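Local coordinates for protein ML032222a iGluR (PDB 4YKI) that binds glycine in its ligand-binding domain and probably acts as a subunit of a glycine-activated ion channel in a ctenophore, at residues F20-T25 with E246-G251; W138-I141 with P146-L149; S156-L161 with E207-F212; N172-T177 with F183-E188. All coordinates share one frame; numbering follows the deposited sequence.

Interaction 1 of 4, residues F20-T25 with E246-G251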
loop_
_atom_site.group_PDB
_atom_site.type_symbol
_atom_site.label_atom_id
_atom_site.label_comp_id
_atom_site.label_asym_id
_atom_site.label_seq_id
_atom_site.Cartn_x
_atom_site.Cartn_y
_atom_site.Cartn_z
ATOM N N PHE B 20 -8.392 -9.953 11.904
ATOM C CA PHE B 20 -8.394 -10.411 10.530
ATOM C C PHE B 20 -9.097 -11.759 10.373
ATOM O O PHE B 20 -9.915 -11.922 9.466
ATOM C CB PHE B 20 -6.958 -10.451 10.027
ATOM C CG PHE B 20 -6.294 -9.100 10.044
ATOM C CD1 PHE B 20 -6.675 -8.123 9.149
ATOM C CD2 PHE B 20 -5.333 -8.790 10.988
ATOM C CE1 PHE B 20 -6.093 -6.868 9.176
ATOM C CE2 PHE B 20 -4.747 -7.534 11.021
ATOM C CZ PHE B 20 -5.127 -6.573 10.120
ATOM N N MET B 21 -8.802 -12.695 11.268
ATOM C CA MET B 21 -9.449 -14.012 11.293
ATOM C C MET B 21 -9.640 -14.449 12.734
ATOM O O MET B 21 -8.743 -14.294 13.567
ATOM C CB MET B 21 -8.645 -15.082 10.564
ATOM C CG MET B 21 -8.696 -14.990 9.054
ATOM S SD MET B 21 -10.376 -15.184 8.430
ATOM C CE MET B 21 -10.063 -16.274 7.059
ATOM N N PHE B 22 -10.829 -15.003 12.973
ATOM C CA PHE B 22 -11.223 -15.675 14.201
ATOM C C PHE B 22 -11.559 -17.117 13.804
ATOM O O PHE B 22 -12.277 -17.329 12.827
ATOM C CB PHE B 22 -12.485 -15.032 14.794
ATOM C CG PHE B 22 -12.326 -13.586 15.222
ATOM C CD1 PHE B 22 -12.314 -12.558 14.289
ATOM C CD2 PHE B 22 -12.288 -13.258 16.564
ATOM C CE1 PHE B 22 -12.190 -11.242 14.691
ATOM C CE2 PHE B 22 -12.182 -11.942 16.964
ATOM C CZ PHE B 22 -12.139 -10.939 16.037
ATOM N N PHE B 23 -11.051 -18.090 14.558
ATOM C CA PHE B 23 -11.298 -19.511 14.284
ATOM C C PHE B 23 -11.953 -20.156 15.496
ATOM O O PHE B 23 -11.361 -20.221 16.568
ATOM C CB PHE B 23 -9.988 -20.246 13.942
ATOM C CG PHE B 23 -10.165 -21.726 13.703
ATOM C CD1 PHE B 23 -10.844 -22.178 12.597
ATOM C CD2 PHE B 23 -9.667 -22.663 14.601
ATOM C CE1 PHE B 23 -11.027 -23.522 12.377
ATOM C CE2 PHE B 23 -9.840 -24.020 14.371
ATOM C CZ PHE B 23 -10.531 -24.447 13.264
ATOM N N ALA B 24 -13.183 -20.613 15.325
ATOM C CA ALA B 24 -13.889 -21.333 16.369
ATOM C C ALA B 24 -13.426 -22.783 16.374
ATOM O O ALA B 24 -13.319 -23.406 15.319
ATOM C CB ALA B 24 -15.385 -21.252 16.151
ATOM N N THR B 25 -13.151 -23.320 17.559
ATOM C CA THR B 25 -12.557 -24.647 17.694
ATOM C C THR B 25 -13.591 -25.717 18.025
ATOM O O THR B 25 -13.238 -26.880 18.209
ATOM C CB THR B 25 -11.474 -24.644 18.768
ATOM O OG1 THR B 25 -12.020 -24.136 19.985
ATOM C CG2 THR B 25 -10.308 -23.749 18.341
ATOM N N GLU B 246 -13.306 -0.789 10.256
ATOM C CA GLU B 246 -14.182 -0.179 11.253
ATOM C C GLU B 246 -15.082 -1.223 11.932
ATOM O O GLU B 246 -15.285 -1.183 13.147
ATOM C CB GLU B 246 -15.021 0.927 10.607
ATOM C CG GLU B 246 -16.079 1.546 11.510
ATOM C CD GLU B 246 -15.498 2.442 12.591
ATOM O OE1 GLU B 246 -14.272 2.691 12.575
ATOM O OE2 GLU B 246 -16.279 2.908 13.453
ATOM N N LYS B 247 -15.636 -2.140 11.145
ATOM C CA LYS B 247 -16.491 -3.191 11.683
ATOM C C LYS B 247 -15.768 -4.071 12.689
ATOM O O LYS B 247 -16.310 -4.380 13.750
ATOM C CB LYS B 247 -16.985 -4.082 10.543
ATOM C CG LYS B 247 -17.763 -5.318 10.995
ATOM C CD LYS B 247 -18.261 -6.111 9.805
ATOM C CE LYS B 247 -18.872 -7.436 10.243
ATOM N NZ LYS B 247 -19.284 -8.256 9.056
ATOM N N TRP B 248 -14.547 -4.475 12.356
ATOM C CA TRP B 248 -13.867 -5.539 13.090
ATOM C C TRP B 248 -12.849 -5.079 14.129
ATOM O O TRP B 248 -12.603 -5.794 15.104
ATOM C CB TRP B 248 -13.163 -6.488 12.111
ATOM C CG TRP B 248 -14.110 -7.336 11.373
ATOM C CD1 TRP B 248 -14.514 -7.198 10.080
ATOM C CD2 TRP B 248 -14.796 -8.474 11.891
ATOM N NE1 TRP B 248 -15.425 -8.184 9.765
ATOM C CE2 TRP B 248 -15.608 -8.981 10.863
ATOM C CE3 TRP B 248 -14.807 -9.111 13.138
ATOM C CZ2 TRP B 248 -16.423 -10.100 11.045
ATOM C CZ3 TRP B 248 -15.603 -10.210 13.316
ATOM C CH2 TRP B 248 -16.412 -10.695 12.284
ATOM N N SER B 249 -12.208 -3.934 13.928
ATOM C CA SER B 249 -11.178 -3.540 14.881
ATOM C C SER B 249 -11.838 -2.980 16.135
ATOM O O SER B 249 -12.951 -2.443 16.091
ATOM C CB SER B 249 -10.185 -2.564 14.268
ATOM O OG SER B 249 -10.818 -1.354 13.945
ATOM N N SER B 250 -11.138 -3.099 17.256
ATOM C CA SER B 250 -11.675 -2.703 18.550
ATOM C C SER B 250 -11.698 -1.186 18.674
ATOM O O SER B 250 -10.828 -0.492 18.138
ATOM C CB SER B 250 -10.846 -3.328 19.679
ATOM O OG SER B 250 -9.469 -3.011 19.556
ATOM N N GLY B 251 -12.710 -0.680 19.373
ATOM C CA GLY B 251 -12.895 0.745 19.551
ATOM C C GLY B 251 -12.945 1.052 21.029
ATOM O O GLY B 251 -12.776 0.156 21.861
#
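F22 and W248 join the short strand 22-23 to the C-terminal end of helix 240-248 through their rings alone. F22 puts a single corner forward: its CE1 lies 3.7 Å from CE3 of W248 and about as far from CZ3, on the six-membered part of the indole. The ring centroids are 5.6 Å apart and the planes inclined at 37°, too oblique for a stack and too flat for an edge-to-face pair. Both side chains make the same choice at the first torsion, with CG anti to the carbonyl carbon (chi1 -63° in F22, -72° in W248), and both point from their backbones toward each other across the gap.

The indole is held from other directions as well. The extended chain of K247 brings its CE over one face of the W248 indole, 3.2 Å above the plane and toward the rim. NE1 of W248 is hydrogen-bonded to the carboxylate of D40, whose OD2 also forms a salt bridge with NZ of K247, and M37 on the same helix 37-49 touches the indole. These contacts probably restrict the rotation of the indole. W248 is the last helical residue, since S249 leaves helical geometry.

The pair lies near the surface, where F22 is hydrogen-bonded through its backbone to S35. It packs the two-stranded antiparallel hairpin 22-23/34-35 against a C-terminal helix of the glutamate-receptor ligand-binding domain.

Interaction 2 of 4, residues W138-I141 with P146-L149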
loop_
_atom_site.group_PDB
_atom_site.type_symbol
_atom_site.label_atom_id
_atom_site.label_comp_id
_atom_site.label_asym_id
_atom_site.label_seq_id
_atom_site.Cartn_x
_atom_site.Cartn_y
_atom_site.Cartn_z
ATOM N N TRP B 138 12.594 -9.523 26.303
ATOM C CA TRP B 138 11.929 -9.127 25.077
ATOM C C TRP B 138 11.858 -10.300 24.129
ATOM O O TRP B 138 12.535 -11.318 24.327
ATOM C CB TRP B 138 12.671 -7.962 24.404
ATOM C CG TRP B 138 14.016 -8.326 23.864
ATOM C CD1 TRP B 138 14.295 -8.780 22.609
ATOM C CD2 TRP B 138 15.260 -8.292 24.568
ATOM N NE1 TRP B 138 15.642 -9.029 22.487
ATOM C CE2 TRP B 138 16.251 -8.742 23.679
ATOM C CE3 TRP B 138 15.633 -7.929 25.859
ATOM C CZ2 TRP B 138 17.599 -8.808 24.041
ATOM C CZ3 TRP B 138 16.967 -8.019 26.219
ATOM C CH2 TRP B 138 17.931 -8.459 25.314
ATOM N N GLY B 139 11.036 -10.175 23.094
ATOM C CA GLY B 139 10.981 -11.215 22.092
ATOM C C GLY B 139 10.157 -10.858 20.885
ATOM O O GLY B 139 9.423 -9.873 20.856
ATOM N N VAL B 140 10.309 -11.713 19.886
ATOM C CA VAL B 140 9.485 -11.747 18.695
ATOM C C VAL B 140 8.983 -13.172 18.492
ATOM O O VAL B 140 9.570 -14.121 19.005
ATOM C CB VAL B 140 10.272 -11.326 17.412
ATOM C CG1 VAL B 140 10.682 -9.882 17.480
ATOM C CG2 VAL B 140 11.492 -12.248 17.174
ATOM N N ILE B 141 7.916 -13.322 17.728
ATOM C CA ILE B 141 7.377 -14.638 17.427
ATOM C C ILE B 141 8.235 -15.285 16.351
ATOM O O ILE B 141 8.558 -14.659 15.328
ATOM C CB ILE B 141 5.923 -14.525 16.976
ATOM C CG1 ILE B 141 5.040 -13.978 18.114
ATOM C CG2 ILE B 141 5.410 -15.855 16.450
ATOM C CD1 ILE B 141 3.685 -13.442 17.658
ATOM N N PRO B 146 7.915 -9.934 11.643
ATOM C CA PRO B 146 8.832 -9.053 12.375
ATOM C C PRO B 146 10.214 -9.681 12.583
ATOM O O PRO B 146 11.224 -9.018 12.371
ATOM C CB PRO B 146 8.083 -8.785 13.692
ATOM C CG PRO B 146 6.621 -8.918 13.313
ATOM C CD PRO B 146 6.618 -10.071 12.337
ATOM N N GLU B 147 10.264 -10.947 12.981
ATOM C CA GLU B 147 11.532 -11.664 13.115
ATOM C C GLU B 147 12.340 -11.591 11.817
ATOM O O GLU B 147 13.533 -11.317 11.839
ATOM C CB GLU B 147 11.264 -13.116 13.486
ATOM C CG GLU B 147 12.536 -13.924 13.704
ATOM C CD GLU B 147 12.287 -15.408 13.827
ATOM O OE1 GLU B 147 11.727 -15.984 12.871
ATOM O OE2 GLU B 147 12.662 -15.995 14.865
ATOM N N THR B 148 11.684 -11.846 10.694
ATOM C CA THR B 148 12.378 -11.807 9.413
ATOM C C THR B 148 12.948 -10.420 9.128
ATOM O O THR B 148 14.108 -10.286 8.714
ATOM C CB THR B 148 11.436 -12.251 8.290
ATOM O OG1 THR B 148 11.212 -13.660 8.402
ATOM C CG2 THR B 148 12.049 -11.989 6.933
ATOM N N LEU B 149 12.152 -9.381 9.354
ATOM C CA LEU B 149 12.658 -8.030 9.119
ATOM C C LEU B 149 13.823 -7.689 10.008
ATOM O O LEU B 149 14.786 -7.077 9.552
ATOM C CB LEU B 149 11.576 -6.974 9.281
ATOM C CG LEU B 149 10.502 -6.887 8.208
ATOM C CD1 LEU B 149 9.735 -5.555 8.384
ATOM C CD2 LEU B 149 11.094 -7.024 6.808
HETATM O O HOH W 1 8.013 -12.088 14.488
#
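With CG1 of V140 anti to the carbonyl carbon (chi1 -66°), CG2 falls between the backbone N and that carbon, while E147 swings CG anti to its own N (chi1 -178°); together these torsions set the valine methyl against the start of the glutamate chain. The contact belongs to a strand-loop-helix unit of the periplasmic-binding-protein-like fold, in which strand 137-141 ends and helix 145-152 begins after a very short connection. CG2 of V140 lies 3.8 Å from CB of E147 and 4.0 Å from its CG, and the two side chains run at about a right angle. Only the aliphatic half of E147 meets the valine. Its chain stays extended beyond CG and carries the carboxylate past V140, where OE1 accepts a hydrogen bond from N of S143, tying the side chain back to the connection before its own helix. V162 of helix 157-164 touches both V140 and E147.

The side chain of I141 packs on F185, and its backbone carbonyl adjoins the helix. The CB of E147 sits 3.6 Å from O of I141, but no direct hydrogen bond joins the two backbones. A water bridges them instead: it donates to O of I141 at 2.8 Å and accepts from N of E147 at 2.9 Å.

Interaction 3 of 4, residues S156-L161 with E207-F212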
loop_
_atom_site.group_PDB
_atom_site.type_symbol
_atom_site.label_atom_id
_atom_site.label_comp_id
_atom_site.label_asym_id
_atom_site.label_seq_id
_atom_site.Cartn_x
_atom_site.Cartn_y
_atom_site.Cartn_z
ATOM N N SER B 156 22.979 -5.051 12.022
ATOM C CA SER B 156 22.940 -6.369 12.642
ATOM C C SER B 156 22.626 -6.355 14.141
ATOM O O SER B 156 22.399 -7.407 14.733
ATOM C CB SER B 156 24.238 -7.117 12.358
ATOM O OG SER B 156 24.280 -7.494 10.986
ATOM N N ARG B 157 22.576 -5.178 14.754
ATOM C CA ARG B 157 22.096 -5.091 16.122
ATOM C C ARG B 157 20.638 -5.558 16.193
ATOM O O ARG B 157 20.201 -6.048 17.229
ATOM C CB ARG B 157 22.240 -3.684 16.682
ATOM C CG ARG B 157 23.695 -3.282 16.880
ATOM C CD ARG B 157 23.805 -1.857 17.389
ATOM N NE ARG B 157 23.277 -0.908 16.417
ATOM C CZ ARG B 157 23.136 0.395 16.630
ATOM N NH1 ARG B 157 23.503 0.933 17.786
ATOM N NH2 ARG B 157 22.630 1.161 15.679
ATOM N N TYR B 158 19.885 -5.438 15.098
ATOM C CA TYR B 158 18.517 -5.958 15.104
ATOM C C TYR B 158 18.514 -7.494 15.088
ATOM O O TYR B 158 17.632 -8.122 15.675
ATOM C CB TYR B 158 17.668 -5.360 13.963
ATOM C CG TYR B 158 17.309 -3.913 14.224
ATOM C CD1 TYR B 158 16.241 -3.566 15.044
ATOM C CD2 TYR B 158 18.078 -2.892 13.693
ATOM C CE1 TYR B 158 15.936 -2.247 15.299
ATOM C CE2 TYR B 158 17.783 -1.575 13.939
ATOM C CZ TYR B 158 16.705 -1.254 14.747
ATOM O OH TYR B 158 16.396 0.052 15.028
ATOM N N SER B 159 19.463 -8.115 14.396
ATOM C CA SER B 159 19.644 -9.557 14.518
ATOM C C SER B 159 19.977 -9.958 15.958
ATOM O O SER B 159 19.522 -10.999 16.427
ATOM C CB SER B 159 20.746 -10.059 13.575
ATOM O OG SER B 159 20.293 -10.180 12.248
ATOM N N ARG B 160 20.795 -9.160 16.637
ATOM C CA ARG B 160 21.078 -9.419 18.047
ATOM C C ARG B 160 19.798 -9.452 18.861
ATOM O O ARG B 160 19.642 -10.298 19.743
ATOM C CB ARG B 160 21.998 -8.372 18.656
ATOM C CG ARG B 160 23.434 -8.458 18.253
ATOM C CD ARG B 160 24.309 -7.561 19.126
ATOM N NE ARG B 160 24.166 -7.949 20.520
ATOM C CZ ARG B 160 24.556 -7.247 21.578
ATOM N NH1 ARG B 160 25.184 -6.080 21.440
ATOM N NH2 ARG B 160 24.305 -7.726 22.783
ATOM N N LEU B 161 18.885 -8.517 18.601
ATOM C CA LEU B 161 17.618 -8.511 19.336
ATOM C C LEU B 161 16.896 -9.832 19.183
ATOM O O LEU B 161 16.344 -10.360 20.142
ATOM C CB LEU B 161 16.680 -7.402 18.853
ATOM C CG LEU B 161 16.965 -6.000 19.358
ATOM C CD1 LEU B 161 15.954 -5.049 18.760
ATOM C CD2 LEU B 161 16.932 -5.894 20.887
ATOM N N GLU B 207 8.484 5.085 18.289
ATOM C CA GLU B 207 7.553 5.137 17.183
ATOM C C GLU B 207 7.633 3.848 16.385
ATOM O O GLU B 207 8.575 3.085 16.500
ATOM C CB GLU B 207 7.886 6.318 16.268
ATOM C CG GLU B 207 7.863 7.695 16.943
ATOM C CD GLU B 207 6.480 8.082 17.406
ATOM O OE1 GLU B 207 5.526 7.924 16.617
ATOM O OE2 GLU B 207 6.342 8.536 18.563
ATOM N N GLU B 208 6.657 3.652 15.524
ATOM C CA GLU B 208 6.711 2.530 14.597
ATOM C C GLU B 208 7.878 2.719 13.644
ATOM O O GLU B 208 8.300 3.863 13.391
ATOM C CB GLU B 208 5.391 2.404 13.856
ATOM C CG GLU B 208 4.271 2.069 14.800
ATOM C CD GLU B 208 2.979 1.698 14.129
ATOM O OE1 GLU B 208 2.961 1.535 12.887
ATOM O OE2 GLU B 208 1.970 1.557 14.861
ATOM N N PHE B 209 8.432 1.619 13.153
ATOM C CA PHE B 209 9.517 1.633 12.182
ATOM C C PHE B 209 9.325 0.517 11.167
ATOM O O PHE B 209 8.618 -0.443 11.448
ATOM C CB PHE B 209 10.890 1.546 12.863
ATOM C CG PHE B 209 11.087 0.330 13.740
ATOM C CD1 PHE B 209 10.525 0.263 15.006
ATOM C CD2 PHE B 209 11.883 -0.719 13.309
ATOM C CE1 PHE B 209 10.721 -0.841 15.803
ATOM C CE2 PHE B 209 12.083 -1.829 14.124
ATOM C CZ PHE B 209 11.512 -1.873 15.361
ATOM N N GLN B 210 9.960 0.667 10.009
ATOM C CA GLN B 210 9.755 -0.181 8.835
ATOM C C GLN B 210 8.388 0.110 8.205
ATOM O O GLN B 210 7.413 0.441 8.888
ATOM C CB GLN B 210 9.861 -1.691 9.117
ATOM C CG GLN B 210 11.212 -2.210 9.555
ATOM C CD GLN B 210 12.245 -2.247 8.431
ATOM O OE1 GLN B 210 11.935 -2.430 7.239
ATOM N NE2 GLN B 210 13.490 -2.054 8.810
ATOM N N SER B 211 8.347 -0.001 6.894
ATOM C CA SER B 211 7.144 0.207 6.120
ATOM C C SER B 211 6.866 -1.009 5.287
ATOM O O SER B 211 7.721 -1.414 4.499
ATOM C CB SER B 211 7.384 1.395 5.201
ATOM O OG SER B 211 6.333 1.569 4.285
ATOM N N PHE B 212 5.661 -1.563 5.412
ATOM C CA PHE B 212 5.261 -2.726 4.632
ATOM C C PHE B 212 3.733 -2.746 4.490
ATOM O O PHE B 212 3.054 -1.826 4.932
ATOM C CB PHE B 212 5.840 -4.023 5.234
ATOM C CG PHE B 212 5.400 -4.295 6.641
ATOM C CD1 PHE B 212 6.093 -3.777 7.701
ATOM C CD2 PHE B 212 4.284 -5.078 6.898
ATOM C CE1 PHE B 212 5.692 -4.007 8.991
ATOM C CE2 PHE B 212 3.865 -5.304 8.190
ATOM C CZ PHE B 212 4.581 -4.762 9.241
#
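Y158 and F209 are the closest backbone positions of the two segments, yet their CA atoms stand 12.1 Å apart, so the gap is crossed by side chains alone. Y158 lies in the first turn of helix 157-164, where N of R160 and N of L161 bond back to O of S156 and O of R157. F209 lies on strand 202-218 and is hydrogen-bonded through its backbone to I113; the unusual positive phi of Q210 (72°) follows it.

Both side chains start out toward the gap and run antiparallel, overlapping only at their ends. They meet at one corner each, CE1 of Y158 and CE2 of F209 being 4.0 Å apart. With centroids 6.0 Å apart and planes at 38°, the pair is neither a stack nor edge-to-face. F209 reaches the tyrosine with CG placed between its backbone N and carbonyl carbon (chi1 58°). L150 and the ring of H153 also adjoin Y158.

The contact is apolar and small, with no hydrogen bond across it. The tyrosine's polar end is bonded elsewhere, OH to NE2 of Q126, which implies that its ring can pack against F209 by carbon atoms while the hydroxyl ties the helix to another part of the lobe.

Interaction 4 of 4, residues N172-T177 with F183-E188. With GLY (glycine), chain E.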
loop_
_atom_site.group_PDB
_atom_site.type_symbol
_atom_site.label_atom_id
_atom_site.label_comp_id
_atom_site.label_asym_id
_atom_site.label_seq_id
_atom_site.Cartn_x
_atom_site.Cartn_y
_atom_site.Cartn_z
ATOM N N ASN B 172 -0.767 -15.599 20.927
ATOM C CA ASN B 172 -1.268 -15.798 22.285
ATOM C C ASN B 172 -0.144 -15.895 23.297
ATOM O O ASN B 172 -0.214 -15.283 24.359
ATOM C CB ASN B 172 -2.155 -17.037 22.372
ATOM C CG ASN B 172 -3.496 -16.848 21.694
ATOM O OD1 ASN B 172 -3.942 -15.728 21.450
ATOM N ND2 ASN B 172 -4.154 -17.964 21.379
ATOM N N HIS B 173 0.884 -16.658 22.983
ATOM C CA HIS B 173 2.040 -16.814 23.857
ATOM C C HIS B 173 2.736 -15.477 24.052
ATOM O O HIS B 173 3.152 -15.126 25.173
ATOM C CB HIS B 173 3.009 -17.840 23.255
ATOM C CG HIS B 173 4.210 -18.124 24.098
ATOM N ND1 HIS B 173 5.449 -18.376 23.553
ATOM C CD2 HIS B 173 4.366 -18.204 25.442
ATOM C CE1 HIS B 173 6.321 -18.598 24.521
ATOM N NE2 HIS B 173 5.688 -18.497 25.679
ATOM N N ALA B 174 2.875 -14.708 22.978
ATOM C CA ALA B 174 3.530 -13.414 23.060
ATOM C C ALA B 174 2.749 -12.465 23.957
ATOM O O ALA B 174 3.339 -11.772 24.795
ATOM C CB ALA B 174 3.675 -12.804 21.676
ATOM N N ILE B 175 1.439 -12.393 23.779
ATOM C CA ILE B 175 0.613 -11.487 24.580
ATOM C C ILE B 175 0.594 -11.915 26.062
ATOM O O ILE B 175 0.647 -11.063 26.952
ATOM C CB ILE B 175 -0.801 -11.313 23.975
ATOM C CG1 ILE B 175 -0.667 -10.547 22.657
ATOM C CG2 ILE B 175 -1.734 -10.602 24.958
ATOM C CD1 ILE B 175 -1.926 -10.390 21.860
ATOM N N GLU B 176 0.546 -13.217 26.319
ATOM C CA GLU B 176 0.612 -13.743 27.683
ATOM C C GLU B 176 1.938 -13.389 28.357
ATOM O O GLU B 176 1.981 -13.071 29.546
ATOM C CB GLU B 176 0.437 -15.261 27.662
ATOM C CG GLU B 176 0.586 -15.944 29.024
ATOM C CD GLU B 176 0.546 -17.461 28.931
ATOM O OE1 GLU B 176 0.473 -17.995 27.800
ATOM O OE2 GLU B 176 0.588 -18.121 29.993
ATOM N N THR B 177 3.023 -13.459 27.602
ATOM C CA THR B 177 4.337 -13.113 28.110
ATOM C C THR B 177 4.426 -11.612 28.363
ATOM O O THR B 177 4.918 -11.186 29.432
ATOM C CB THR B 177 5.457 -13.599 27.157
ATOM O OG1 THR B 177 5.337 -15.013 26.989
ATOM C CG2 THR B 177 6.804 -13.302 27.742
ATOM N N PHE B 183 8.576 -6.800 30.067
ATOM C CA PHE B 183 8.738 -7.453 28.788
ATOM C C PHE B 183 8.435 -6.458 27.670
ATOM O O PHE B 183 7.506 -5.616 27.804
ATOM C CB PHE B 183 7.818 -8.675 28.699
ATOM C CG PHE B 183 8.148 -9.597 27.544
ATOM C CD1 PHE B 183 9.221 -10.459 27.632
ATOM C CD2 PHE B 183 7.416 -9.555 26.359
ATOM C CE1 PHE B 183 9.551 -11.286 26.583
ATOM C CE2 PHE B 183 7.752 -10.393 25.292
ATOM C CZ PHE B 183 8.797 -11.256 25.410
ATOM N N VAL B 184 9.232 -6.525 26.602
ATOM C CA VAL B 184 8.973 -5.792 25.374
ATOM C C VAL B 184 8.645 -6.808 24.259
ATOM O O VAL B 184 9.448 -7.709 23.946
ATOM C CB VAL B 184 10.186 -4.944 24.935
ATOM C CG1 VAL B 184 9.913 -4.254 23.591
ATOM C CG2 VAL B 184 10.543 -3.904 25.979
ATOM N N PHE B 185 7.479 -6.653 23.656
ATOM C CA PHE B 185 7.053 -7.468 22.530
ATOM C C PHE B 185 7.127 -6.604 21.284
ATOM O O PHE B 185 6.582 -5.506 21.251
ATOM C CB PHE B 185 5.633 -7.988 22.784
ATOM C CG PHE B 185 5.033 -8.791 21.644
ATOM C CD1 PHE B 185 5.799 -9.638 20.861
ATOM C CD2 PHE B 185 3.683 -8.699 21.380
ATOM C CE1 PHE B 185 5.197 -10.360 19.822
ATOM C CE2 PHE B 185 3.108 -9.420 20.352
ATOM C CZ PHE B 185 3.880 -10.233 19.579
ATOM N N ILE B 186 7.827 -7.104 20.267
ATOM C CA ILE B 186 8.019 -6.392 19.013
ATOM C C ILE B 186 7.219 -7.119 17.943
ATOM O O ILE B 186 7.509 -8.281 17.649
ATOM C CB ILE B 186 9.519 -6.373 18.609
ATOM C CG1 ILE B 186 10.383 -5.770 19.727
ATOM C CG2 ILE B 186 9.723 -5.614 17.284
ATOM C CD1 ILE B 186 11.893 -5.933 19.527
ATOM N N ASP B 187 6.224 -6.449 17.381
ATOM C CA ASP B 187 5.340 -7.079 16.400
ATOM C C ASP B 187 4.811 -6.025 15.421
ATOM O O ASP B 187 5.578 -5.161 14.998
ATOM C CB ASP B 187 4.225 -7.903 17.074
ATOM C CG ASP B 187 3.642 -8.943 16.126
ATOM O OD1 ASP B 187 4.320 -9.983 15.902
ATOM O OD2 ASP B 187 2.551 -8.691 15.571
ATOM N N GLU B 188 3.528 -6.109 15.053
ATOM C CA GLU B 188 2.970 -5.327 13.951
ATOM C C GLU B 188 1.892 -4.381 14.467
ATOM O O GLU B 188 1.023 -4.771 15.231
ATOM C CB GLU B 188 2.411 -6.264 12.865
ATOM C CG GLU B 188 3.446 -7.236 12.332
ATOM C CD GLU B 188 2.916 -8.184 11.272
ATOM O OE1 GLU B 188 1.678 -8.367 11.173
ATOM O OE2 GLU B 188 3.769 -8.793 10.570
HETATM N N GLY E . 1.258 -10.754 9.915
HETATM C CA GLY E . 2.331 -11.699 10.301
HETATM C C GLY E . 3.123 -12.237 9.133
HETATM O O GLY E . 4.110 -12.959 9.390
HETATM O OXT GLY E . 2.761 -11.967 7.967
#
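Helix 171-179 packs on strand 183-188 by two CH-pi contacts, buried in the lobe of the ligand-binding domain that supplies E188 to the glycine pocket. In one, CB of A174 stands 3.5 Å from the centroid of the F185 ring and 21° off its normal, offset toward the rim; CZ of F185 is the nearest ring atom at 3.3 Å, a tight approach. In the other, CG2 of T177 sits over the centre of F183, 3.6 Å from the centroid and only 10° off the normal, almost equally far from all six ring carbons.

Both phenylalanines hold CG anti to the backbone N, which carries the rings out from the strand to the helix. T177 divides its branches: its methyl takes the ring, while OG1 donates to O of H173 at 2.8 Å. That carbonyl also accepts from N of T177, and the two donors arrive on opposite faces of its plane. The OG1 bond probably holds the threonine's rotation and so keeps CG2 over the ring.

At the strand's far end, OE1 of E188 accepts from the glycine ligand's N at 2.7 Å, and Y214 OH bonds to the same oxygen; S93 OG bonds to OE2. E188 is also the N-cap of helix 189-195. Strand 183-188 lies in its sheet between the antiparallel 109-118 and the parallel 137-141, while L168 of strand 166-168 touches both A174 and T177.

In the fold
Interactions 2, 3 and 4 reach one mixed sheet, and 2 and 4 share its neighbouring strands 137-141 and 183-188, joined by backbone hydrogen bonds of G139 with V184 and I186. Interactions 2 and 4 are buried, 3 is partly buried, and 1 is a surface contact. The centres of interactions 1 and 3 are about 27 Å apart, on opposite sides of the chain's centre. W138 NE1 to L161 O couples 2 with 3, whose helices follow each other in the chain. Chemistry differs accordingly: oblique ring pairs in 1 and 3, methyls over ring faces in 4, an aliphatic contact with a water bridge in 2. Only interaction 4 includes a residue of the glycine pocket, E188, which F212 of interaction 3 touches.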